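Side-chain contacts in alkyl hydroperoxide reductase/ Thiol specific antioxidant/ Mal allergen (Burkholderia ambifaria, PDB 5ENU), which probably reduces hydrogen peroxide and organic hydroperoxides through a reactive cysteine, as a peroxiredoxin built on the thioredoxin fold: residues 129-134 with 140-145; 41-46 with 109-114; 64-67 with 72-75; 51-56 with 89-94. One frame throughout, in Å; residues are numbered along the deposited sequence. Where two conformers were deposited one is given.

Contact 1 (129-134 with 140-145)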
# COMPACT_ATOMS: atom_id res chain seq x y z
N THR A 129 1.15 -4.10 4.73
CA THR A 129 1.87 -2.84 4.56
C THR A 129 3.35 -3.11 4.44
O THR A 129 3.87 -4.05 5.03
CB THR A 129 1.57 -1.91 5.73
OG1 THR A 129 0.16 -1.72 5.79
CG2 THR A 129 2.28 -0.55 5.59
N PHE A 130 4.02 -2.26 3.65
CA PHE A 130 5.44 -2.40 3.36
C PHE A 130 6.12 -1.05 3.53
O PHE A 130 5.62 -0.04 3.03
CB PHE A 130 5.60 -2.91 1.93
CG PHE A 130 4.94 -4.24 1.74
CD1 PHE A 130 5.62 -5.42 2.04
CD2 PHE A 130 3.60 -4.32 1.33
CE1 PHE A 130 4.99 -6.66 1.90
CE2 PHE A 130 2.98 -5.57 1.21
CZ PHE A 130 3.68 -6.72 1.49
N LEU A 131 7.19 -1.03 4.30
CA LEU A 131 8.00 0.17 4.51
C LEU A 131 9.27 0.02 3.69
O LEU A 131 10.09 -0.87 3.96
CB LEU A 131 8.30 0.38 5.99
CG LEU A 131 9.30 1.49 6.32
CD1 LEU A 131 8.85 2.81 5.71
CD2 LEU A 131 9.45 1.63 7.83
N ILE A 132 9.42 0.87 2.69
CA ILE A 132 10.55 0.87 1.77
C ILE A 132 11.34 2.14 2.05
O ILE A 132 10.75 3.22 2.17
CB ILE A 132 10.03 0.82 0.32
CG1 ILE A 132 9.21 -0.45 0.07
CG2 ILE A 132 11.19 0.96 -0.67
CD1 ILE A 132 8.35 -0.39 -1.17
N ASP A 133 12.66 2.02 2.18
CA ASP A 133 13.45 3.20 2.54
C ASP A 133 13.78 4.06 1.31
O ASP A 133 13.40 3.75 0.17
CB ASP A 133 14.66 2.84 3.40
CG ASP A 133 15.74 2.06 2.65
OD1 ASP A 133 15.73 2.00 1.39
OD2 ASP A 133 16.65 1.55 3.35
N ALA A 134 14.49 5.16 1.57
CA ALA A 134 14.87 6.10 0.50
C ALA A 134 15.78 5.45 -0.54
O ALA A 134 15.93 6.01 -1.63
CB ALA A 134 15.55 7.32 1.12
N GLN A 140 10.59 -3.36 6.21
CA GLN A 140 9.69 -4.04 7.12
C GLN A 140 8.40 -4.37 6.37
O GLN A 140 7.95 -3.59 5.51
CB GLN A 140 9.40 -3.17 8.34
CG GLN A 140 8.56 -3.85 9.38
CD GLN A 140 8.64 -3.18 10.74
OE1 GLN A 140 9.32 -2.14 10.92
NE2 GLN A 140 7.92 -3.74 11.71
N ALA A 141 7.82 -5.53 6.69
CA ALA A 141 6.54 -5.96 6.17
C ALA A 141 5.62 -6.26 7.34
O ALA A 141 6.06 -6.77 8.38
CB ALA A 141 6.69 -7.22 5.32
N TRP A 142 4.33 -5.95 7.16
CA TRP A 142 3.29 -6.34 8.11
C TRP A 142 2.23 -7.04 7.27
O TRP A 142 1.57 -6.39 6.46
CB TRP A 142 2.66 -5.09 8.71
CG TRP A 142 3.52 -4.21 9.60
CD1 TRP A 142 3.51 -4.18 10.97
CD2 TRP A 142 4.40 -3.15 9.17
NE1 TRP A 142 4.35 -3.20 11.42
CE2 TRP A 142 4.91 -2.55 10.34
CE3 TRP A 142 4.81 -2.67 7.92
CZ2 TRP A 142 5.83 -1.48 10.31
CZ3 TRP A 142 5.72 -1.59 7.88
CH2 TRP A 142 6.23 -1.02 9.08
N ARG A 143 2.06 -8.35 7.44
CA ARG A 143 1.14 -9.10 6.58
C ARG A 143 -0.10 -9.54 7.34
O ARG A 143 0.00 -10.04 8.47
CB ARG A 143 1.83 -10.30 5.94
CG ARG A 143 2.97 -9.89 5.00
CD ARG A 143 3.55 -11.11 4.27
NE ARG A 143 4.59 -10.77 3.29
CZ ARG A 143 4.35 -10.47 2.01
NH1 ARG A 143 3.10 -10.43 1.53
NH2 ARG A 143 5.36 -10.17 1.19
N GLY A 144 -1.27 -9.34 6.74
CA GLY A 144 -2.49 -9.80 7.39
C GLY A 144 -2.73 -9.11 8.71
O GLY A 144 -3.21 -9.73 9.67
N ILE A 145 -2.40 -7.83 8.81
CA ILE A 145 -2.57 -7.15 10.08
C ILE A 145 -4.00 -6.64 10.24
O ILE A 145 -4.75 -6.43 9.27
CB ILE A 145 -1.53 -6.03 10.29
CG1 ILE A 145 -1.25 -5.24 9.01
CG2 ILE A 145 -0.21 -6.64 10.86
CD1 ILE A 145 -2.41 -4.44 8.44
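Thr129 and Trp142 meet as a hydrogen-bonded pair of an antiparallel β hairpin, formed by strands 120-132 and 138-143. Each backbone N reaches the other residue's O at 2.9 Å, and Leu131 N gives Gln140 O a third, nearly straight bond (175°). The return bond, Gln140 N to Leu131 O, is weak at 3.4 Å; Leu131 also bonds the backbone of Arg139.

The face with Thr129 and Leu131 is the more buried. With chi1 at -66°, the indole of Trp142 swings clear of its own carbonyl and turns an edge of its six-membered ring to the partner strand. There CE3 lies 3.3 Å from Thr129 O, in the ring plane, and CZ3 is 3.8 Å from Leu131 CB. Gln140 NE2 stands over one indole face. His150 bonds Thr129 OG1 and meets the indole edge-to-face, and helix 150-160 covers Leu131.

The other face runs out to solvent. Phe130 CE1 touches Ala141 CB at 3.9 Å, and beyond it the chain of exposed Arg143 is extended from CG to NE. Phe109 O takes a hydrogen bond from Arg143 NH1. The guanidinium offers a face to the phenyl edge, their planes 72° apart, with Arg143 NH2 lying 3.6 Å from Phe130 CE1.

Contact 2 (41-46 with 109-114)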
# COMPACT_ATOMS: atom_id res chain seq x y z
N LEU A 41 3.85 1.72 1.54
CA LEU A 41 2.96 1.21 0.51
C LEU A 41 1.99 0.27 1.23
O LEU A 41 2.41 -0.79 1.70
CB LEU A 41 3.78 0.46 -0.54
CG LEU A 41 3.02 0.05 -1.80
CD1 LEU A 41 2.59 1.30 -2.58
CD2 LEU A 41 3.89 -0.88 -2.67
N TYR A 42 0.74 0.68 1.36
CA TYR A 42 -0.22 -0.10 2.15
C TYR A 42 -1.29 -0.69 1.23
O TYR A 42 -1.92 0.05 0.46
CB TYR A 42 -0.81 0.66 3.35
CG TYR A 42 -1.99 1.60 3.12
CD1 TYR A 42 -1.81 2.95 2.82
CD2 TYR A 42 -3.30 1.13 3.26
CE1 TYR A 42 -2.89 3.81 2.64
CE2 TYR A 42 -4.40 1.99 3.09
CZ TYR A 42 -4.18 3.32 2.76
OH TYR A 42 -5.23 4.20 2.59
N PHE A 43 -1.45 -2.01 1.29
CA PHE A 43 -2.46 -2.72 0.51
C PHE A 43 -3.69 -2.94 1.37
O PHE A 43 -3.57 -3.36 2.54
CB PHE A 43 -1.93 -4.10 0.07
CG PHE A 43 -0.85 -4.04 -0.98
CD1 PHE A 43 0.44 -3.69 -0.65
CD2 PHE A 43 -1.15 -4.34 -2.31
CE1 PHE A 43 1.43 -3.65 -1.62
CE2 PHE A 43 -0.16 -4.30 -3.30
CZ PHE A 43 1.13 -3.94 -2.95
N TYR A 44 -4.86 -2.61 0.82
CA TYR A 44 -6.11 -2.76 1.55
C TYR A 44 -7.12 -3.47 0.65
O TYR A 44 -7.10 -3.30 -0.57
CB TYR A 44 -6.66 -1.40 2.03
CG TYR A 44 -6.96 -0.41 0.92
CD1 TYR A 44 -5.95 0.40 0.37
CD2 TYR A 44 -8.26 -0.27 0.43
CE1 TYR A 44 -6.25 1.32 -0.64
CE2 TYR A 44 -8.56 0.65 -0.57
CZ TYR A 44 -7.55 1.44 -1.10
OH TYR A 44 -7.83 2.35 -2.10
N PRO A 45 -8.00 -4.31 1.22
CA PRO A 45 -8.85 -5.15 0.36
C PRO A 45 -9.77 -4.40 -0.60
O PRO A 45 -9.85 -4.79 -1.77
CB PRO A 45 -9.65 -6.00 1.36
CG PRO A 45 -8.86 -6.00 2.62
CD PRO A 45 -7.98 -4.77 2.62
N LYS A 46 -10.47 -3.34 -0.16
CA LYS A 46 -11.54 -2.81 -1.02
C LYS A 46 -11.94 -1.40 -0.63
O LYS A 46 -12.25 -1.13 0.55
CB LYS A 46 -12.79 -3.70 -0.94
N PHE A 109 4.16 -8.09 -4.46
CA PHE A 109 4.21 -8.06 -3.01
C PHE A 109 3.60 -9.29 -2.36
O PHE A 109 3.65 -9.42 -1.13
CB PHE A 109 3.60 -6.76 -2.48
CG PHE A 109 4.50 -5.57 -2.69
CD1 PHE A 109 4.56 -4.93 -3.93
CD2 PHE A 109 5.32 -5.12 -1.65
CE1 PHE A 109 5.43 -3.85 -4.12
CE2 PHE A 109 6.19 -4.04 -1.84
CZ PHE A 109 6.25 -3.41 -3.08
N ASP A 110 3.03 -10.18 -3.17
CA ASP A 110 2.56 -11.49 -2.72
C ASP A 110 1.45 -11.37 -1.66
O ASP A 110 1.46 -12.04 -0.63
CB ASP A 110 3.71 -12.40 -2.27
CG ASP A 110 3.31 -13.85 -2.20
OD1 ASP A 110 2.40 -14.27 -2.96
OD2 ASP A 110 3.91 -14.57 -1.39
N VAL A 111 0.46 -10.52 -1.95
CA VAL A 111 -0.64 -10.27 -1.01
C VAL A 111 -1.94 -10.97 -1.39
O VAL A 111 -2.93 -10.83 -0.66
CB VAL A 111 -0.89 -8.76 -0.77
CG1 VAL A 111 0.35 -8.07 -0.24
CG2 VAL A 111 -1.39 -8.09 -2.06
N ILE A 112 -1.99 -11.69 -2.51
CA ILE A 112 -3.23 -12.35 -2.89
C ILE A 112 -3.49 -13.53 -1.96
O ILE A 112 -2.57 -14.30 -1.64
CB ILE A 112 -3.19 -12.80 -4.36
CG1 ILE A 112 -3.05 -11.60 -5.31
CG2 ILE A 112 -4.40 -13.71 -4.72
CD1 ILE A 112 -4.25 -10.64 -5.31
N LYS A 113 -4.74 -13.69 -1.53
CA LYS A 113 -5.12 -14.81 -0.69
C LYS A 113 -6.50 -15.29 -1.12
O LYS A 113 -7.44 -14.49 -1.19
CB LYS A 113 -5.19 -14.35 0.77
CG LYS A 113 -5.53 -15.43 1.77
CD LYS A 113 -5.75 -14.85 3.17
CE LYS A 113 -5.81 -15.95 4.23
NZ LYS A 113 -4.45 -16.46 4.57
N MET A 114 -6.63 -16.59 -1.39
CA MET A 114 -7.93 -17.15 -1.74
C MET A 114 -8.74 -17.40 -0.48
O MET A 114 -8.22 -17.88 0.53
CB MET A 114 -7.76 -18.45 -2.53
CG MET A 114 -6.94 -18.32 -3.83
SD MET A 114 -7.61 -17.13 -5.02
CE MET A 114 -9.20 -17.88 -5.37
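Phe109 lays one face of its ring over Leu41 and Phe43, and the contact is apolar throughout. Followed outward, its side chain passes from the aromatic neighbour to the aliphatic one. CB sits 3.8 Å from Phe43 CZ. A chi1 of -74° sets CG opposite the residue's own carbonyl carbon and directs the ring toward strand 38-43. CB and CG both lie near Phe43 CE1 and CZ; CD1 comes to 3.7 Å from Phe43 CZ, while CD2 is at the limit of contact with Phe43 CE1 (4.2 Å). The two rings meet obliquely, inclined at 45°. At the far end the partner changes: Leu41 CD2 lies 4.0 Å from Phe109 CE2, 3.6 Å from CE1 and 3.5 Å from CZ. That methyl stands over the same face that Phe43 touches, 29° off the ring normal, a CH-pi contact.

Val111 completes the packing from the side of Phe43. Its CG2 touches Phe43 CD2 at 3.8 Å, while CG1 stands over one face of that ring, offset toward the rim. Between the two hydrophobic residues the chain turns at Asp110, whose positive phi belongs to the Schellman motif closing helix 104-109; this turn brings Phe109 and Val111 against the same strand. Phe130 meets the Phe109 ring as well, and Val11 and Val17 cover more of it. On the reverse face of the strand Tyr42 stacks on Phe59 of helix 50-68. The strand belongs to a mixed central sheet with helices packed against it, as in the thioredoxin fold to which the AhpC/TSA family belongs.

Contact 3 (64-67 with 72-75)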
# COMPACT_ATOMS: atom_id res chain seq x y z
N PRO A 64 0.78 14.44 8.28
CA PRO A 64 1.85 15.44 8.47
C PRO A 64 3.05 14.89 9.20
O PRO A 64 4.18 15.30 8.92
CB PRO A 64 1.16 16.55 9.29
CG PRO A 64 -0.30 16.36 9.02
CD PRO A 64 -0.49 14.89 8.88
N LYS A 65 2.84 13.94 10.12
CA LYS A 65 3.97 13.36 10.83
C LYS A 65 4.78 12.43 9.93
O LYS A 65 6.01 12.38 10.02
CB LYS A 65 3.50 12.63 12.09
CG LYS A 65 2.87 13.53 13.12
CD LYS A 65 2.67 12.78 14.43
CE LYS A 65 1.82 13.54 15.41
NZ LYS A 65 2.44 14.84 15.76
N PHE A 66 4.11 11.66 9.06
CA PHE A 66 4.83 10.87 8.07
C PHE A 66 5.67 11.78 7.17
O PHE A 66 6.86 11.51 6.93
CB PHE A 66 3.85 10.05 7.23
CG PHE A 66 3.33 8.83 7.94
CD1 PHE A 66 4.11 7.67 8.03
CD2 PHE A 66 2.06 8.82 8.52
CE1 PHE A 66 3.63 6.55 8.69
CE2 PHE A 66 1.59 7.69 9.18
CZ PHE A 66 2.37 6.55 9.26
N LYS A 67 5.08 12.87 6.69
CA LYS A 67 5.81 13.79 5.82
C LYS A 67 7.01 14.40 6.55
O LYS A 67 8.11 14.49 5.99
CB LYS A 67 4.88 14.89 5.31
CG LYS A 67 3.79 14.40 4.38
CD LYS A 67 4.33 13.82 3.08
CE LYS A 67 4.79 14.89 2.10
NZ LYS A 67 3.66 15.58 1.40
N GLU A 72 6.39 9.20 2.26
CA GLU A 72 5.14 9.31 1.52
C GLU A 72 4.29 8.08 1.81
O GLU A 72 4.82 7.01 2.13
CB GLU A 72 5.42 9.42 0.01
CG GLU A 72 4.17 9.51 -0.92
CD GLU A 72 3.24 10.72 -0.66
OE1 GLU A 72 3.11 11.57 -1.58
OE2 GLU A 72 2.62 10.82 0.42
N ILE A 73 2.97 8.24 1.72
CA ILE A 73 2.01 7.15 1.84
C ILE A 73 1.40 6.92 0.46
O ILE A 73 1.05 7.88 -0.24
CB ILE A 73 0.88 7.52 2.84
CG1 ILE A 73 1.44 8.00 4.19
CG2 ILE A 73 -0.09 6.37 3.02
CD1 ILE A 73 2.24 6.95 4.93
N ILE A 74 1.26 5.65 0.07
CA ILE A 74 0.48 5.28 -1.11
C ILE A 74 -0.37 4.06 -0.74
O ILE A 74 0.16 3.04 -0.29
CB ILE A 74 1.36 4.97 -2.34
CG1 ILE A 74 2.22 6.18 -2.73
CG2 ILE A 74 0.48 4.51 -3.53
CD1 ILE A 74 3.18 5.89 -3.88
N GLY A 75 -1.70 4.17 -0.92
CA GLY A 75 -2.59 3.04 -0.75
C GLY A 75 -2.77 2.28 -2.05
O GLY A 75 -2.70 2.86 -3.13
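Ile73 and Phe66 carry the apolar part of this contact, and Glu72 lies at its polar end. The tip of Ile73 does the touching: in the conformer described here, CD1 stands over one face of the Phe66 ring, 3.8 Å from the centroid and 17° off the normal, a clear CH-pi contact. The methyl is displaced toward the root of the ring, so Phe66 CG and CD1 are its closest atoms, each 3.7 Å away. The two side chains cross at about a right angle. A second position was also refined for Ile73, so this detail belongs to one of two states. Val151, Leu155 and Val158 of helix 150-160 also pack on Phe66, which therefore packs against both the sheet and that helix.

Glu72 starts in the other direction, its CB leading away from helix 50-68, but a bend at chi2 of 60° folds the carboxylate back, until OE2 is 4.4 Å from Lys67 CD. OE2 uses its anti lone pair to accept the backbone N of the next residue, Ile73, at 2.9 Å. The same oxygen hydrogen-bonds Tyr63 OH, and that hydroxyl is also bonded to Lys67 NZ. Tyr63 is thus the shared partner of two opposite charges, Lys67 NZ and Glu72 OE2, which remain 5.0 Å apart and probably attract each other weakly. Buried phenyl and isoleucine inside, charged groups at the more open end: the contact ties helix 50-68 to the strand that follows it, completing the β-α-β crossover from strand 38-43 to strand 71-77.

Contact 4 (51-56 with 89-94)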
# COMPACT_ATOMS: atom_id res chain seq x y z
N GLY A 51 -13.17 -1.32 7.35
CA GLY A 51 -11.78 -1.37 7.78
C GLY A 51 -10.87 -0.55 6.88
O GLY A 51 -9.96 0.14 7.37
N CYS A 52 -11.12 -0.59 5.57
CA CYS A 52 -10.29 0.17 4.64
C CYS A 52 -10.55 1.67 4.76
O CYS A 52 -9.63 2.47 4.58
CB CYS A 52 -10.53 -0.35 3.22
SG CYS A 52 -10.16 -2.10 3.06
N THR A 53 -11.77 2.05 5.13
CA THR A 53 -12.06 3.46 5.39
C THR A 53 -11.33 3.93 6.64
O THR A 53 -10.66 4.97 6.63
CB THR A 53 -13.58 3.64 5.52
OG1 THR A 53 -14.20 3.28 4.28
CG2 THR A 53 -13.94 5.08 5.90
N THR A 54 -11.40 3.15 7.73
CA THR A 54 -10.69 3.53 8.95
C THR A 54 -9.18 3.63 8.69
O THR A 54 -8.53 4.59 9.12
CB THR A 54 -10.98 2.54 10.07
OG1 THR A 54 -12.39 2.51 10.33
CG2 THR A 54 -10.23 2.91 11.35
N GLU A 55 -8.61 2.64 7.99
CA GLU A 55 -7.18 2.67 7.71
C GLU A 55 -6.80 3.93 6.94
O GLU A 55 -5.82 4.61 7.29
CB GLU A 55 -6.76 1.40 6.97
CG GLU A 55 -5.24 1.29 6.84
CD GLU A 55 -4.74 0.01 6.21
OE1 GLU A 55 -5.54 -0.70 5.56
OE2 GLU A 55 -3.52 -0.28 6.38
N GLY A 56 -7.54 4.25 5.89
CA GLY A 56 -7.26 5.46 5.13
C GLY A 56 -7.37 6.73 5.97
O GLY A 56 -6.49 7.60 5.90
N ALA A 89 -11.84 11.29 -2.59
CA ALA A 89 -12.62 12.50 -2.34
C ALA A 89 -13.47 12.38 -1.08
O ALA A 89 -13.56 13.33 -0.28
CB ALA A 89 -13.49 12.80 -3.57
N LYS A 90 -14.13 11.24 -0.89
CA LYS A 90 -14.99 11.05 0.27
C LYS A 90 -14.22 11.18 1.58
O LYS A 90 -14.71 11.77 2.55
CB LYS A 90 -15.67 9.68 0.19
CG LYS A 90 -16.57 9.40 1.39
CD LYS A 90 -17.49 8.22 1.16
CE LYS A 90 -16.77 6.94 1.19
NZ LYS A 90 -17.75 5.82 1.10
N LEU A 91 -13.01 10.61 1.63
CA LEU A 91 -12.19 10.63 2.83
C LEU A 91 -11.24 11.82 2.87
O LEU A 91 -10.53 11.99 3.87
CB LEU A 91 -11.40 9.33 2.94
CG LEU A 91 -12.11 8.06 3.45
CD1 LEU A 91 -13.30 7.64 2.59
CD2 LEU A 91 -11.09 6.93 3.55
N GLU A 92 -11.19 12.62 1.81
CA GLU A 92 -10.26 13.75 1.73
C GLU A 92 -8.82 13.31 1.99
O GLU A 92 -8.08 13.92 2.75
CB GLU A 92 -10.69 14.90 2.65
CG GLU A 92 -12.12 15.33 2.41
CD GLU A 92 -12.51 16.57 3.19
OE1 GLU A 92 -11.68 17.06 3.99
OE2 GLU A 92 -13.65 17.05 3.00
N LEU A 93 -8.43 12.23 1.33
CA LEU A 93 -7.09 11.68 1.55
C LEU A 93 -6.05 12.59 0.91
O LEU A 93 -6.24 13.01 -0.24
CB LEU A 93 -6.96 10.26 0.96
CG LEU A 93 -7.92 9.21 1.53
CD1 LEU A 93 -7.68 7.86 0.83
CD2 LEU A 93 -7.76 9.08 3.04
N PRO A 94 -4.96 12.90 1.61
CA PRO A 94 -3.92 13.78 1.07
C PRO A 94 -2.81 13.05 0.33
O PRO A 94 -1.76 13.65 0.07
CB PRO A 94 -3.35 14.43 2.34
CG PRO A 94 -3.46 13.35 3.35
CD PRO A 94 -4.76 12.64 3.04
O HOH W 1 -16.49 4.42 3.23
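The start of helix 50-68, just after the loop that begins the PxxxTxxC motif of peroxiredoxins, which ends here at Cys52, receives Leu91 and Leu93 against Thr53 and Gly56. Leu91 lies at the end of helix 81-91 and Leu93 follows it. A Schellman motif closes that helix: Glu92 takes positive phi and Leu93 N reaches back to Lys88 O. The turn brings the two side chains to the same neighbour.

In the conformer described here, one of two refined, Leu91 CD2 does all the touching for its residue. It lies alongside the helix backbone, 3.7 Å from Thr53 O, with Thr53 CG2 at 4.1 Å and Gly56 CA a little farther off. Gly56 has no side chain to stand between, so in this conformer the methyl can lie close to the main chain. Leu93, just past the helix, reaches the same glycine: its chain runs out extended (chi2 179°), and CD2 ends 3.5 Å from Gly56 O.

At the outer edge the link is polar and passes through water. The water donates to Thr53 OG1 at 2.8 Å and accepts from Lys90 NZ at the same distance. Thr53 OG1 is also bonded to Thr49 O, just before the helix, and Lys90 NZ has a second partner in Asn48 OD1.

The C-terminal end of helix 81-91 and the residues after it thus pack on one flank of helix 50-68, while another flank turns inward: Cys52 packs on Tyr44 and Pro45 after strand 38-43, and Glu55 pairs with Arg127 of strand 120-132.

How the contacts relate
Burial and chemistry vary together across the four contacts. Contact 2 is wholly buried and wholly apolar; contact 1, on the same sheet, relies on backbone bonds and has an exposed arginine at its margin. They meet directly, since Phe130 O pairs with Leu41 N between neighbouring strands and the Phe130 ring packs on Phe109. Contacts 3 and 4 share helix 50-68 without touching: 64-67 fastens its later part to the sheet, whereas 51-56 supports its start against another helix, with a water bridge at its outer edge. Both are nested in the chain loop that contact 2 closes. Tyr42, outside the packing of contact 2, touches Ile73 and Gly56 and so links all three.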